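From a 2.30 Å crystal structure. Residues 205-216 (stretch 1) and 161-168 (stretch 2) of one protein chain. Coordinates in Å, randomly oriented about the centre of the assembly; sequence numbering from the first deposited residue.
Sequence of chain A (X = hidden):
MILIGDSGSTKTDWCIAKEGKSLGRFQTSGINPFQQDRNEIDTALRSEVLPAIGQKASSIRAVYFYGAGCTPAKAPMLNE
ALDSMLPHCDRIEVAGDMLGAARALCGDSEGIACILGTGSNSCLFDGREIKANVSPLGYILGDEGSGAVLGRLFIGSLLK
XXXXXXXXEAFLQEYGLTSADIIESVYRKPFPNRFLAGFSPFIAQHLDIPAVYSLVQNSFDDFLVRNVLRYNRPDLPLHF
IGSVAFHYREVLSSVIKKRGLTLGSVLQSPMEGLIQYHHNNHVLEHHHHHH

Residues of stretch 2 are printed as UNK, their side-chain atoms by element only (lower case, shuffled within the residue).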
ATOM      1  N   GLN A 205     -18.819   5.131  12.408  1.00 39.70           N
ATOM      2  CA  GLN A 205     -20.142   4.720  12.862  1.00 41.40           C
ATOM      3  C   GLN A 205     -20.169   3.345  13.523  1.00 40.57           C
ATOM      4  O   GLN A 205     -21.213   2.904  13.995  1.00 39.85           O
ATOM      5  CB  GLN A 205     -21.134   4.765  11.691  1.00 43.08           C
ATOM      6  CG  GLN A 205     -21.611   6.177  11.369  1.00 46.78           C
ATOM      7  CD  GLN A 205     -22.553   6.241  10.182  1.00 48.57           C
ATOM      8  OE1 GLN A 205     -23.459   5.414  10.037  1.00 50.30           O
ATOM      9  NE2 GLN A 205     -22.357   7.241   9.334  1.00 49.08           N
ATOM     10  N   HIS A 206     -19.014   2.688  13.583  1.00 39.80           N
ATOM     11  CA  HIS A 206     -18.923   1.361  14.167  1.00 39.74           C
ATOM     12  C   HIS A 206     -17.890   1.234  15.273  1.00 40.47           C
ATOM     13  O   HIS A 206     -17.476   0.125  15.619  1.00 40.87           O
ATOM     14  CB  HIS A 206     -18.633   0.339  13.070  1.00 40.58           C
ATOM     15  CG  HIS A 206     -19.827   0.006  12.231  1.00 41.27           C
ATOM     16  ND1 HIS A 206     -20.812  -0.859  12.654  1.00 41.93           N
ATOM     17  CD2 HIS A 206     -20.205   0.439  11.005  1.00 41.14           C
ATOM     18  CE1 HIS A 206     -21.747  -0.946  11.724  1.00 42.55           C
ATOM     19  NE2 HIS A 206     -21.401  -0.168  10.714  1.00 43.24           N
ATOM     20  N   LEU A 207     -17.488   2.371  15.833  1.00 41.44           N
ATOM     21  CA  LEU A 207     -16.498   2.415  16.913  1.00 42.44           C
ATOM     22  C   LEU A 207     -16.980   1.676  18.158  1.00 44.63           C
ATOM     23  O   LEU A 207     -16.193   1.373  19.058  1.00 43.77           O
ATOM     24  CB  LEU A 207     -16.190   3.868  17.279  1.00 41.65           C
ATOM     25  CG  LEU A 207     -15.453   4.696  16.227  1.00 41.26           C
ATOM     26  CD1 LEU A 207     -15.444   6.164  16.628  1.00 42.18           C
ATOM     27  CD2 LEU A 207     -14.043   4.165  16.078  1.00 41.34           C
ATOM     28  N   ASP A 208     -18.282   1.405  18.213  1.00 45.86           N
ATOM     29  CA  ASP A 208     -18.859   0.696  19.345  1.00 49.11           C
ATOM     30  C   ASP A 208     -18.412  -0.757  19.338  1.00 47.70           C
ATOM     31  O   ASP A 208     -18.614  -1.481  20.310  1.00 48.62           O
ATOM     32  CB  ASP A 208     -20.397   0.782  19.319  1.00 53.22           C
ATOM     33  CG  ASP A 208     -20.969   0.816  17.907  1.00 57.81           C
ATOM     34  OD1 ASP A 208     -20.781   1.840  17.203  1.00 58.25           O
ATOM     35  OD2 ASP A 208     -21.613  -0.182  17.502  1.00 60.86           O
ATOM     36  N   ILE A 209     -17.800  -1.175  18.236  1.00 46.48           N
ATOM     37  CA  ILE A 209     -17.305  -2.541  18.099  1.00 46.08           C
ATOM     38  C   ILE A 209     -15.818  -2.548  18.453  1.00 46.70           C
ATOM     39  O   ILE A 209     -15.046  -1.747  17.921  1.00 47.62           O
ATOM     40  CB  ILE A 209     -17.458  -3.049  16.651  1.00 44.36           C
ATOM     41  CG1 ILE A 209     -18.936  -3.033  16.237  1.00 42.68           C
ATOM     42  CG2 ILE A 209     -16.874  -4.432  16.530  1.00 43.22           C
ATOM     43  CD1 ILE A 209     -19.165  -3.440  14.797  1.00 40.01           C
ATOM     44  N   PRO A 210     -15.398  -3.461  19.348  1.00 46.65           N
ATOM     45  CA  PRO A 210     -14.007  -3.606  19.804  1.00 45.77           C
ATOM     46  C   PRO A 210     -12.957  -3.621  18.694  1.00 45.16           C
ATOM     47  O   PRO A 210     -12.081  -2.757  18.644  1.00 44.63           O
ATOM     48  CB  PRO A 210     -14.037  -4.926  20.573  1.00 45.38           C
ATOM     49  CG  PRO A 210     -15.398  -4.906  21.177  1.00 46.42           C
ATOM     50  CD  PRO A 210     -16.261  -4.452  20.014  1.00 46.63           C
ATOM     51  N   ALA A 211     -13.051  -4.618  17.819  1.00 43.47           N
ATOM     52  CA  ALA A 211     -12.120  -4.776  16.708  1.00 41.90           C
ATOM     53  C   ALA A 211     -11.903  -3.487  15.920  1.00 40.10           C
ATOM     54  O   ALA A 211     -10.791  -3.197  15.491  1.00 39.50           O
ATOM     55  CB  ALA A 211     -12.618  -5.874  15.780  1.00 42.64           C
ATOM     56  N   VAL A 212     -12.971  -2.722  15.730  1.00 39.58           N
ATOM     57  CA  VAL A 212     -12.908  -1.468  14.985  1.00 38.90           C
ATOM     58  C   VAL A 212     -12.173  -0.396  15.783  1.00 37.86           C
ATOM     59  O   VAL A 212     -11.262   0.252  15.270  1.00 35.08           O
ATOM     60  CB  VAL A 212     -14.334  -0.959  14.644  1.00 39.40           C
ATOM     61  CG1 VAL A 212     -14.271   0.383  13.939  1.00 39.08           C
ATOM     62  CG2 VAL A 212     -15.045  -1.979  13.763  1.00 40.93           C
ATOM     63  N   TYR A 213     -12.580  -0.222  17.041  1.00 37.58           N
ATOM     64  CA  TYR A 213     -11.983   0.769  17.930  1.00 36.66           C
ATOM     65  C   TYR A 213     -10.476   0.550  18.139  1.00 36.14           C
ATOM     66  O   TYR A 213      -9.694   1.491  18.033  1.00 35.53           O
ATOM     67  CB  TYR A 213     -12.712   0.773  19.287  1.00 37.03           C
ATOM     68  CG  TYR A 213     -12.256   1.872  20.230  1.00 37.49           C
ATOM     69  CD1 TYR A 213     -11.069   1.753  20.955  1.00 38.60           C
ATOM     70  CD2 TYR A 213     -12.978   3.060  20.346  1.00 38.24           C
ATOM     71  CE1 TYR A 213     -10.607   2.795  21.768  1.00 40.11           C
ATOM     72  CE2 TYR A 213     -12.527   4.109  21.154  1.00 41.06           C
ATOM     73  CZ  TYR A 213     -11.339   3.970  21.858  1.00 40.18           C
ATOM     74  OH  TYR A 213     -10.870   5.015  22.624  1.00 40.75           O
ATOM     75  N   SER A 214     -10.063  -0.679  18.426  1.00 35.27           N
ATOM     76  CA  SER A 214      -8.650  -0.931  18.639  1.00 35.34           C
ATOM     77  C   SER A 214      -7.865  -0.695  17.344  1.00 34.83           C
ATOM     78  O   SER A 214      -6.695  -0.311  17.379  1.00 32.97           O
ATOM     79  CB  SER A 214      -8.416  -2.354  19.140  1.00 35.85           C
ATOM     80  OG  SER A 214      -8.614  -3.295  18.103  1.00 43.20           O
ATOM     81  N   LEU A 215      -8.508  -0.925  16.200  1.00 33.66           N
ATOM     82  CA  LEU A 215      -7.850  -0.701  14.916  1.00 31.46           C
ATOM     83  C   LEU A 215      -7.538   0.792  14.754  1.00 31.23           C
ATOM     84  O   LEU A 215      -6.423   1.165  14.386  1.00 31.06           O
ATOM     85  CB  LEU A 215      -8.731  -1.197  13.763  1.00 31.15           C
ATOM     86  CG  LEU A 215      -8.213  -0.971  12.332  1.00 31.43           C
ATOM     87  CD1 LEU A 215      -8.767  -2.059  11.393  1.00 32.36           C
ATOM     88  CD2 LEU A 215      -8.627   0.415  11.851  1.00 26.67           C
ATOM     89  N   VAL A 216      -8.518   1.643  15.039  1.00 30.85           N
ATOM     90  CA  VAL A 216      -8.326   3.088  14.924  1.00 31.13           C
ATOM     91  C   VAL A 216      -7.339   3.594  15.970  1.00 31.20           C
ATOM     92  O   VAL A 216      -6.506   4.458  15.695  1.00 27.36           O
ATOM     93  CB  VAL A 216      -9.666   3.829  15.077  1.00 29.87           C
ATOM     94  CG1 VAL A 216      -9.436   5.335  15.085  1.00 28.50           C
ATOM     95  CG2 VAL A 216     -10.586   3.447  13.916  1.00 28.36           C
ATOM     96  N   UNK A 161     -11.893 -11.958   7.552  1.00 27.25           N
ATOM     97  CA  UNK A 161     -12.626 -12.436   8.704  1.00 28.08           C
ATOM     98  C   UNK A 161     -12.113 -12.069  10.077  1.00 28.86           C
ATOM     99  O   UNK A 161     -12.238 -12.861  11.008  1.00 29.18           O
ATOM    100  N   UNK A 162     -11.545 -10.882  10.234  1.00 29.02           N
ATOM    101  CA  UNK A 162     -11.052 -10.503  11.549  1.00 30.00           C
ATOM    102  C   UNK A 162     -12.067  -9.634  12.287  1.00 31.95           C
ATOM    103  O   UNK A 162     -11.837  -9.222  13.425  1.00 31.93           O
ATOM    104  c   UNK A 162      -8.470 -11.991  11.424  1.00 25.61           C
ATOM    105  o   UNK A 162      -8.641 -13.033  10.786  1.00 27.14           O
ATOM    106  c   UNK A 162      -8.639 -10.630  10.757  1.00 28.02           C
ATOM    107  n   UNK A 162      -8.140 -11.986  12.707  1.00 23.16           N
ATOM    108  c   UNK A 162      -9.710  -9.780  11.424  1.00 28.85           C
ATOM    109  N   UNK A 163     -13.197  -9.370  11.638  1.00 33.47           N
ATOM    110  CA  UNK A 163     -14.259  -8.561  12.229  1.00 37.60           C
ATOM    111  C   UNK A 163     -15.462  -9.450  12.593  1.00 38.10           C
ATOM    112  O   UNK A 163     -15.557 -10.590  12.145  1.00 37.50           O
ATOM    113  c   UNK A 163     -13.622  -6.419  10.915  1.00 44.41           C
ATOM    114  c   UNK A 163     -11.350  -5.216  12.427  1.00 47.18           C
ATOM    115  c   UNK A 163     -14.692  -7.468  11.241  1.00 41.04           C
ATOM    116 se   UNK A 163     -13.288  -5.152  12.362  1.00 57.46          SE
ATOM    117  N   UNK A 164     -16.394  -8.945  13.424  1.00 38.36           N
ATOM    118  CA  UNK A 164     -17.558  -9.762  13.791  1.00 37.75           C
ATOM    119  C   UNK A 164     -18.295 -10.278  12.555  1.00 37.28           C
ATOM    120  O   UNK A 164     -18.212  -9.675  11.484  1.00 36.77           O
ATOM    121  c   UNK A 164     -17.358  -7.973  15.304  1.00 38.29           C
ATOM    122  c   UNK A 164     -16.406  -7.669  14.159  1.00 38.45           C
ATOM    123  c   UNK A 164     -18.401  -8.795  14.616  1.00 37.36           C
ATOM    124  N   UNK A 165     -19.005 -11.394  12.706  1.00 37.99           N
ATOM    125  CA  UNK A 165     -19.751 -12.001  11.604  1.00 37.89           C
ATOM    126  C   UNK A 165     -20.803 -11.033  11.091  1.00 37.27           C
ATOM    127  O   UNK A 165     -21.531 -10.417  11.872  1.00 36.26           O
ATOM    128  o   UNK A 165     -23.196 -13.394  10.882  1.00 42.59           O
ATOM    129  c   UNK A 165     -20.432 -13.299  12.073  1.00 39.68           C
ATOM    130  c   UNK A 165     -22.192 -13.745  10.220  1.00 44.19           C
ATOM    131  o   UNK A 165     -22.171 -13.727   8.970  1.00 47.54           O
ATOM    132  c   UNK A 165     -20.943 -14.248  10.959  1.00 42.98           C
ATOM    133  N   UNK A 166     -20.872 -10.901   9.771  1.00 37.96           N
ATOM    134  CA  UNK A 166     -21.844 -10.009   9.163  1.00 38.78           C
ATOM    135  C   UNK A 166     -21.336  -8.619   8.812  1.00 38.12           C
ATOM    136  O   UNK A 166     -21.846  -8.003   7.878  1.00 39.29           O
ATOM    137  N   UNK A 167     -20.341  -8.119   9.542  1.00 36.04           N
ATOM    138  CA  UNK A 167     -19.811  -6.781   9.277  1.00 34.91           C
ATOM    139  C   UNK A 167     -19.305  -6.664   7.851  1.00 34.71           C
ATOM    140  O   UNK A 167     -19.520  -5.648   7.184  1.00 35.47           O
ATOM    141  c   UNK A 167     -18.192  -4.977  10.261  1.00 35.35           C
ATOM    142  c   UNK A 167     -19.376  -4.047  10.483  1.00 32.36           C
ATOM    143  c   UNK A 167     -17.156  -4.782  11.362  1.00 33.08           C
ATOM    144  c   UNK A 167     -18.672  -6.437  10.243  1.00 34.28           C
ATOM    145  N   UNK A 168     -18.632  -7.703   7.380  1.00 33.34           N
ATOM    146  CA  UNK A 168     -18.100  -7.679   6.029  1.00 33.44           C
ATOM    147  C   UNK A 168     -19.245  -7.526   5.048  1.00 33.43           C
ATOM    148  O   UNK A 168     -19.239  -6.621   4.216  1.00 33.06           O
ATOM    149  c   UNK A 168     -17.326  -8.966   5.735  1.00 31.58           C
ATOM    150  s   UNK A 168     -16.461  -8.943   4.155  1.00 35.11           S
TER

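Position 161 has backbone atoms and nothing beyond CA. No side chain is present, so it is glycine. Its phi of 59° is positive, which by itself favours this residue. Gly161 touches nothing on stretch 1.

Position 162 carries three carbons in a chain, the third bearing one oxygen and one nitrogen. A terminal amide on a chain of this length means glutamine. The CA-to-CB bond points sideways, and the end of the side chain leads away from stretch 1. The contact of Gln162 is made by its backbone: its O lies 4.2 Å from Ala211 CB.

Position 163 has two carbons, then a selenium, then one more carbon, without branching. The selenium lies 3.6 Å from Ala211 CB and 3.9 Å from Val212 CG2. The terminal carbon is 4.2 Å from Leu215 CD1. This is selenomethionine, written here as Met163. Its CA-to-CB bond points sideways, but chi1 and chi2 are both m and the end of the chain comes nearer to the helix of stretch 1.

Position 164 has three carbons that close a ring onto the backbone N. Only proline is built this way. The middle ring carbon, CG, packs 3.8 Å from Ile209 CG2. Pro164 CD is also near Ile209 CG2, at 4.0 Å, and lies 4.5 Å from Ala211 CB.

Position 165 has three carbons, the third carrying two oxygens. A carboxylate after two methylene carbons is glutamate. Glu165 is exposed, out of reach of stretch 1, and touches a crystal neighbour.

Position 166 again has no side-chain atoms and is glycine. Its phi of 96° and psi of -28° would jam a CB against the carbonyl O of the residue before. Gly166 is the N-cap residue of the helix that begins at the next position.

Position 167 has four carbons, forked at the second. One terminal carbon lies over a face of the His206 ring. Both terminal carbons come near Ile209 CD1, and the second also approaches Val212 CG2. A fork at the second carbon means leucine, with chi1 t and chi2 p. Leu167 CD1 is 4.2 Å from the centroid of the His206 ring and 14° off its normal, a CH-pi contact. Leu167 CD2 is 4.2 Å from Ile209 CD1 and 4.3 Å from Val212 CG2. Its backbone N donates a hydrogen bond to Pro164 O at 3.3 Å.

Position 168 has one carbon and then a sulfur, so it is cysteine. Cys168 lies in the helix and does not reach stretch 1.

The contact is apolar, with no hydrogen bonds across it, and buries 306 Å² in total. Stretch 1 offers a turn from His206 to Ile209, closed by Ile209 N to His206 O at 2.9 Å, and then a helix. Met163 packs on that helix against Ala211, Val212 and Leu215. Pro164 and Leu167 meet Ile209, while Leu167 also covers one face of the His206 ring. Close packing of these side chains, rather than polar pairing, joins the two segments.

Stretch 2 161-168: GQMPEGLC
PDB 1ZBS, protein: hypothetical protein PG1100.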